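Local coordinates for lipolytic protein G-D-S-L family (Chitinophaga pinensis, PDB 4Q7Q) that probably acts as a lipase or other acylhydrolase of the GDSL (SGNH hydrolase) family, though its substrate and precise function are not established, at residues D82-R87 with M130-F135; S113-L118 with A122-I127. All coordinates share one frame; numbering follows the deposited sequence.

Contact 1 (D82-R87 with M130-F135); sequences DWWQGR and MQRNDF
Arg-132 reaches out of the segment M130-F135 to the indole of Trp-83, just before helix 80-85 ends. From CB, which already points toward the helix, the chain sets off with CG between the backbone N and the carbonyl carbon (chi1 48°). CD is the first atom to touch, lying 3.7 Å from Trp-83 CZ3. The chain then bends at chi3, and NE comes closest of all, 3.6 Å from the same CZ3. At CZ the guanidinium turns one face to the indole: Trp-83 CZ3 stands 3.5 Å above that plane, displaced toward its rim. CZ itself lies at the edge of the indole, in the ring plane, and the two planes are 61° apart, so the groups are not stacked. Helix 80-85 starts within the Gly-x-Asn-Asp motif characteristic of SGNH hydrolases, whose last residue is Asp-82; Arg-132 sits close to, but makes no contact with, Ser-14, His-238 and Asp-235, probably the catalytic triad. NH1, 4.0 Å from Trp-83 CE3 and 4.1 Å from Trp-84 CB, donates to Thr-80 OG1, while Trp-83 gives its own NE1 to Gln-155 O. NH2 lies obliquely to the Trp-84 ring, farther off. With an alanine here, the CE3-CZ3 side of Trp-83 would probably lose its cover and Thr-80 OG1 its guanidinium donor. Gly-86, with positive phi, ends the helix in a Schellman motif, and beyond it Arg-87 NH1 returns to Asp-82 OD2 in a 2.9 Å salt bridge that is nearly in the guanidinium plane.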
loop_
_atom_site.group_PDB
_atom_site.type_symbol
_atom_site.label_atom_id
_atom_site.label_comp_id
_atom_site.label_asym_id
_atom_site.label_seq_id
_atom_site.Cartn_x
_atom_site.Cartn_y
_atom_site.Cartn_z
ATOM N N ASP A 82 -8.826 1.011 -2.955
ATOM C CA ASP A 82 -9.982 0.335 -3.533
ATOM C C ASP A 82 -10.831 -0.300 -2.446
ATOM O O ASP A 82 -12.054 -0.191 -2.464
ATOM C CB ASP A 82 -9.535 -0.763 -4.503
ATOM C CG ASP A 82 -8.693 -0.236 -5.634
ATOM O OD1 ASP A 82 -7.545 0.170 -5.374
ATOM O OD2 ASP A 82 -9.176 -0.250 -6.788
ATOM N N TRP A 83 -10.172 -0.976 -1.513
ATOM C CA TRP A 83 -10.875 -1.569 -0.381
ATOM C C TRP A 83 -11.632 -0.521 0.429
ATOM O O TRP A 83 -12.826 -0.680 0.715
ATOM C CB TRP A 83 -9.918 -2.354 0.528
ATOM C CG TRP A 83 -10.566 -2.752 1.823
ATOM C CD1 TRP A 83 -11.438 -3.786 2.018
ATOM C CD2 TRP A 83 -10.395 -2.122 3.105
ATOM N NE1 TRP A 83 -11.826 -3.834 3.340
ATOM C CE2 TRP A 83 -11.201 -2.823 4.026
ATOM C CE3 TRP A 83 -9.647 -1.027 3.557
ATOM C CZ2 TRP A 83 -11.278 -2.470 5.372
ATOM C CZ3 TRP A 83 -9.724 -0.676 4.890
ATOM C CH2 TRP A 83 -10.537 -1.402 5.788
ATOM N N TRP A 84 -10.949 0.556 0.807
ATOM C CA TRP A 84 -11.592 1.563 1.634
ATOM C C TRP A 84 -12.775 2.209 0.908
ATOM O O TRP A 84 -13.777 2.558 1.526
ATOM C CB TRP A 84 -10.601 2.630 2.123
ATOM C CG TRP A 84 -11.296 3.638 2.970
ATOM C CD1 TRP A 84 -11.503 4.959 2.685
ATOM C CD2 TRP A 84 -11.967 3.383 4.207
ATOM N NE1 TRP A 84 -12.234 5.548 3.689
ATOM C CE2 TRP A 84 -12.536 4.600 4.634
ATOM C CE3 TRP A 84 -12.128 2.244 5.008
ATOM C CZ2 TRP A 84 -13.254 4.712 5.822
ATOM C CZ3 TRP A 84 -12.845 2.357 6.192
ATOM C CH2 TRP A 84 -13.398 3.580 6.584
ATOM N N GLN A 85 -12.675 2.340 -0.409
ATOM C CA GLN A 85 -13.739 2.984 -1.169
ATOM C C GLN A 85 -14.864 2.020 -1.523
ATOM O O GLN A 85 -15.893 2.434 -2.052
ATOM C CB GLN A 85 -13.172 3.681 -2.408
ATOM C CG GLN A 85 -12.312 4.876 -2.017
ATOM C CD GLN A 85 -11.765 5.654 -3.195
ATOM O OE1 GLN A 85 -12.338 5.646 -4.289
ATOM N NE2 GLN A 85 -10.650 6.344 -2.972
ATOM N N GLY A 86 -14.681 0.739 -1.209
ATOM C CA GLY A 86 -15.720 -0.249 -1.443
ATOM C C GLY A 86 -15.850 -0.701 -2.891
ATOM O O GLY A 86 -16.910 -1.203 -3.291
ATOM N N ARG A 87 -14.793 -0.530 -3.685
ATOM C CA ARG A 87 -14.815 -0.992 -5.079
ATOM C C ARG A 87 -14.911 -2.502 -5.118
ATOM O O ARG A 87 -14.209 -3.180 -4.374
ATOM C CB ARG A 87 -13.529 -0.618 -5.818
ATOM C CG ARG A 87 -13.459 0.752 -6.437
ATOM C CD ARG A 87 -12.277 0.807 -7.406
ATOM N NE ARG A 87 -12.638 0.517 -8.797
ATOM C CZ ARG A 87 -11.882 -0.180 -9.648
ATOM N NH1 ARG A 87 -10.723 -0.702 -9.252
ATOM N NH2 ARG A 87 -12.288 -0.371 -10.901
HETATM N N MSE A 130 -0.768 -4.161 2.273
HETATM C CA MSE A 130 -0.424 -4.470 3.646
HETATM C C MSE A 130 -1.681 -4.369 4.498
HETATM O O MSE A 130 -2.601 -3.621 4.179
HETATM C CB MSE A 130 0.623 -3.475 4.147
HETATM C CG MSE A 130 1.222 -3.840 5.496
HETATM SE SE MSE A 130 2.806 -2.795 5.980
HETATM C CE MSE A 130 1.896 -1.177 6.569
ATOM N N GLN A 131 -1.725 -5.115 5.595
ATOM C CA GLN A 131 -2.780 -4.884 6.569
ATOM C C GLN A 131 -2.680 -3.454 7.090
ATOM O O GLN A 131 -1.631 -2.799 6.992
ATOM C CB GLN A 131 -2.721 -5.911 7.696
ATOM C CG GLN A 131 -3.014 -7.310 7.185
ATOM C CD GLN A 131 -3.099 -8.348 8.277
ATOM O OE1 GLN A 131 -3.845 -8.193 9.250
ATOM N NE2 GLN A 131 -2.350 -9.428 8.113
ATOM N N ARG A 132 -3.788 -2.951 7.601
ATOM C CA ARG A 132 -3.830 -1.580 8.083
ATOM C C ARG A 132 -4.686 -1.505 9.324
ATOM O O ARG A 132 -5.735 -2.154 9.411
ATOM C CB ARG A 132 -4.395 -0.655 6.999
ATOM C CG ARG A 132 -5.670 -1.148 6.344
ATOM C CD ARG A 132 -6.076 -0.291 5.159
ATOM N NE ARG A 132 -6.606 1.009 5.563
ATOM C CZ ARG A 132 -6.973 1.960 4.712
ATOM N NH1 ARG A 132 -6.849 1.763 3.398
ATOM N NH2 ARG A 132 -7.461 3.105 5.169
ATOM N N ASN A 133 -4.234 -0.744 10.311
ATOM C CA ASN A 133 -5.090 -0.506 11.459
ATOM C C ASN A 133 -5.854 0.796 11.266
ATOM O O ASN A 133 -5.871 1.331 10.156
ATOM C CB ASN A 133 -4.317 -0.555 12.776
ATOM C CG ASN A 133 -5.106 -1.240 13.863
ATOM O OD1 ASN A 133 -6.294 -0.976 14.023
ATOM N ND2 ASN A 133 -4.466 -2.148 14.595
ATOM N N ASP A 134 -6.507 1.287 12.317
ATOM C CA ASP A 134 -7.243 2.544 12.217
ATOM C C ASP A 134 -6.305 3.629 11.706
ATOM O O ASP A 134 -5.234 3.851 12.267
ATOM C CB ASP A 134 -7.779 2.968 13.586
ATOM C CG ASP A 134 -8.952 2.130 14.055
ATOM O OD1 ASP A 134 -9.337 1.152 13.384
ATOM O OD2 ASP A 134 -9.493 2.469 15.122
ATOM N N PHE A 135 -6.720 4.298 10.639
ATOM C CA PHE A 135 -5.933 5.354 10.027
ATOM C C PHE A 135 -6.458 6.715 10.445
ATOM O O PHE A 135 -7.666 6.938 10.431
ATOM C CB PHE A 135 -6.023 5.219 8.507
ATOM C CG PHE A 135 -5.631 6.461 7.751
ATOM C CD1 PHE A 135 -4.325 6.909 7.770
ATOM C CD2 PHE A 135 -6.568 7.170 7.010
ATOM C CE1 PHE A 135 -3.955 8.047 7.065
ATOM C CE2 PHE A 135 -6.205 8.300 6.299
ATOM C CZ PHE A 135 -4.895 8.745 6.330
#

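Contact 2 (S113-L118 with A122-I127)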
loop_
_atom_site.group_PDB
_atom_site.type_symbol
_atom_site.label_atom_id
_atom_site.label_comp_id
_atom_site.label_asym_id
_atom_site.label_seq_id
_atom_site.Cartn_x
_atom_site.Cartn_y
_atom_site.Cartn_z
ATOM N N SER A 113 -1.818 -4.721 -19.052
ATOM C CA SER A 113 -1.827 -4.568 -20.506
ATOM C C SER A 113 -1.026 -3.349 -20.953
ATOM O O SER A 113 -0.289 -3.418 -21.937
ATOM C CB SER A 113 -3.253 -4.494 -21.047
ATOM O OG SER A 113 -3.923 -5.723 -20.841
ATOM N N LYS A 114 -1.153 -2.239 -20.222
ATOM C CA LYS A 114 -0.389 -1.032 -20.550
ATOM C C LYS A 114 1.105 -1.278 -20.417
ATOM O O LYS A 114 1.894 -0.862 -21.266
ATOM C CB LYS A 114 -0.784 0.140 -19.656
ATOM C CG LYS A 114 0.008 1.413 -19.932
ATOM C CD LYS A 114 -0.346 2.002 -21.289
ATOM C CE LYS A 114 0.230 3.401 -21.455
ATOM N NZ LYS A 114 -0.064 3.956 -22.815
ATOM N N ILE A 115 1.494 -1.946 -19.339
ATOM C CA ILE A 115 2.901 -2.256 -19.112
ATOM C C ILE A 115 3.478 -3.044 -20.286
ATOM O O ILE A 115 4.557 -2.728 -20.798
ATOM C CB ILE A 115 3.086 -3.047 -17.814
ATOM C CG1 ILE A 115 2.808 -2.135 -16.622
ATOM C CG2 ILE A 115 4.491 -3.631 -17.751
ATOM C CD1 ILE A 115 2.775 -2.852 -15.286
ATOM N N ARG A 116 2.736 -4.052 -20.730
ATOM C CA ARG A 116 3.181 -4.896 -21.830
ATOM C C ARG A 116 3.226 -4.131 -23.154
ATOM O O ARG A 116 4.057 -4.415 -24.014
ATOM C CB ARG A 116 2.318 -6.156 -21.915
ATOM C CG ARG A 116 2.603 -7.120 -20.765
ATOM C CD ARG A 116 1.633 -8.279 -20.712
ATOM N NE ARG A 116 2.052 -9.293 -19.745
ATOM C CZ ARG A 116 1.237 -10.204 -19.219
ATOM N NH1 ARG A 116 -0.050 -10.212 -19.546
ATOM N NH2 ARG A 116 1.701 -11.094 -18.348
ATOM N N GLN A 117 2.346 -3.145 -23.305
ATOM C CA GLN A 117 2.402 -2.251 -24.459
ATOM C C GLN A 117 3.673 -1.399 -24.415
ATOM O O GLN A 117 4.348 -1.221 -25.432
ATOM C CB GLN A 117 1.173 -1.345 -24.496
ATOM C CG GLN A 117 1.258 -0.218 -25.516
ATOM C CD GLN A 117 0.448 1.001 -25.103
ATOM O OE1 GLN A 117 0.938 1.877 -24.385
ATOM N NE2 GLN A 117 -0.801 1.059 -25.551
ATOM N N LEU A 118 3.990 -0.875 -23.232
ATOM C CA LEU A 118 5.175 -0.042 -23.046
ATOM C C LEU A 118 6.457 -0.828 -23.270
ATOM O O LEU A 118 7.385 -0.347 -23.921
ATOM C CB LEU A 118 5.190 0.574 -21.644
ATOM C CG LEU A 118 4.172 1.681 -21.374
ATOM C CD1 LEU A 118 4.047 1.944 -19.876
ATOM C CD2 LEU A 118 4.566 2.948 -22.126
ATOM N N ALA A 122 9.565 -6.281 -20.344
ATOM C CA ALA A 122 9.777 -5.861 -18.961
ATOM C C ALA A 122 9.309 -6.904 -17.951
ATOM O O ALA A 122 8.314 -7.600 -18.172
ATOM C CB ALA A 122 9.077 -4.533 -18.697
ATOM N N LYS A 123 10.038 -7.007 -16.844
ATOM C CA LYS A 123 9.589 -7.813 -15.715
ATOM C C LYS A 123 8.479 -7.095 -14.962
ATOM O O LYS A 123 8.459 -5.865 -14.884
ATOM C CB LYS A 123 10.748 -8.109 -14.763
ATOM C CG LYS A 123 11.884 -8.904 -15.382
ATOM C CD LYS A 123 11.368 -10.094 -16.174
ATOM N N ILE A 124 7.549 -7.873 -14.420
ATOM C CA ILE A 124 6.453 -7.325 -13.632
ATOM C C ILE A 124 6.398 -7.997 -12.264
ATOM O O ILE A 124 6.543 -9.215 -12.150
ATOM C CB ILE A 124 5.085 -7.487 -14.343
ATOM C CG1 ILE A 124 5.129 -6.888 -15.753
ATOM C CG2 ILE A 124 3.978 -6.830 -13.528
ATOM C CD1 ILE A 124 3.835 -7.042 -16.526
ATOM N N VAL A 125 6.217 -7.192 -11.223
ATOM C CA VAL A 125 6.006 -7.711 -9.880
ATOM C C VAL A 125 4.768 -7.044 -9.291
ATOM O O VAL A 125 4.607 -5.831 -9.394
ATOM C CB VAL A 125 7.232 -7.413 -8.983
ATOM C CG1 VAL A 125 6.961 -7.799 -7.538
ATOM C CG2 VAL A 125 8.462 -8.130 -9.503
ATOM N N LEU A 126 3.880 -7.839 -8.698
ATOM C CA LEU A 126 2.726 -7.294 -7.992
ATOM C C LEU A 126 2.973 -7.359 -6.491
ATOM O O LEU A 126 3.645 -8.265 -6.002
ATOM C CB LEU A 126 1.453 -8.067 -8.344
ATOM C CG LEU A 126 1.180 -8.304 -9.832
ATOM C CD1 LEU A 126 -0.121 -9.071 -10.004
ATOM C CD2 LEU A 126 1.162 -6.994 -10.617
ATOM N N ILE A 127 2.430 -6.388 -5.766
ATOM C CA ILE A 127 2.574 -6.337 -4.316
ATOM C C ILE A 127 1.194 -6.272 -3.677
ATOM O O ILE A 127 0.416 -5.377 -3.994
ATOM C CB ILE A 127 3.386 -5.103 -3.891
ATOM C CG1 ILE A 127 4.715 -5.057 -4.652
ATOM C CG2 ILE A 127 3.586 -5.074 -2.382
ATOM C CD1 ILE A 127 5.603 -3.916 -4.240
#
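Ile-115 and Arg-116, near the end of helix 104-118, both meet Ile-124 on the strand that follows. Along the helix, Ser-113 comes first and turns its CB away from the strand; its backbone O accepts the N of Gln-117. Lys-114 keeps clear of the strand: its chain bends at chi2 (69°) and brings NZ forward along the helix, toward its C-terminal end, 2.8 Å from Gln-117 OE1, on a lone pair in the carbonyl plane. The same NZ forms a salt bridge with Asp-64. Ile-115 does most of the packing. Its CG2, anti to the backbone N, points at the strand and lies 3.7 Å from Ile-124 CD1 and 3.9 Å from Ile-124 CG1, two branched chains meeting tip to tip. This is the closing half of a beta-alpha-beta crossover, in which the chain leaves strand 73-77, runs through helices 80-85, 92-96 and finally 104-118, and returns in parallel as the neighbouring strand 123-127 of the central sheet. Ile-124 and Leu-126 face the helical layer on this side, whereas Val-125 packs against helix 241-257 on the other. Arg-116 passes beside the isoleucine pair, its NE 4.3 Å from Ile-124 CD1, and carries NH2 on to a salt bridge with Glu-171. Its CA, 7.3 Å from that of Ala-122, marks where the two backbones come closest. Leu-118 rests on Tyr-74, which Ile-115 also touches, and on Leu-68.

In the fold
Coming from the N terminus, the chain builds strands 6-12, 44-50 and 73-77 before entering helix 80-85, where the first half of contact 1 lies. It then runs through helix 92-96 into helix 104-118, turns tightly over three residues and enters strand 123-127; contact 2 closes that short turn. Leaving the strand, the chain reaches segment M130-F135 and contact 1 closes a wider loop of 42 intervening residues, with contact 2 nested wholly inside it. The centres are 24 Å apart: contact 2 ties helix to sheet near the start of the strand, contact 1 ties helix 80-85 to the loop beyond the other end of strand 123-127, beside the probable active site.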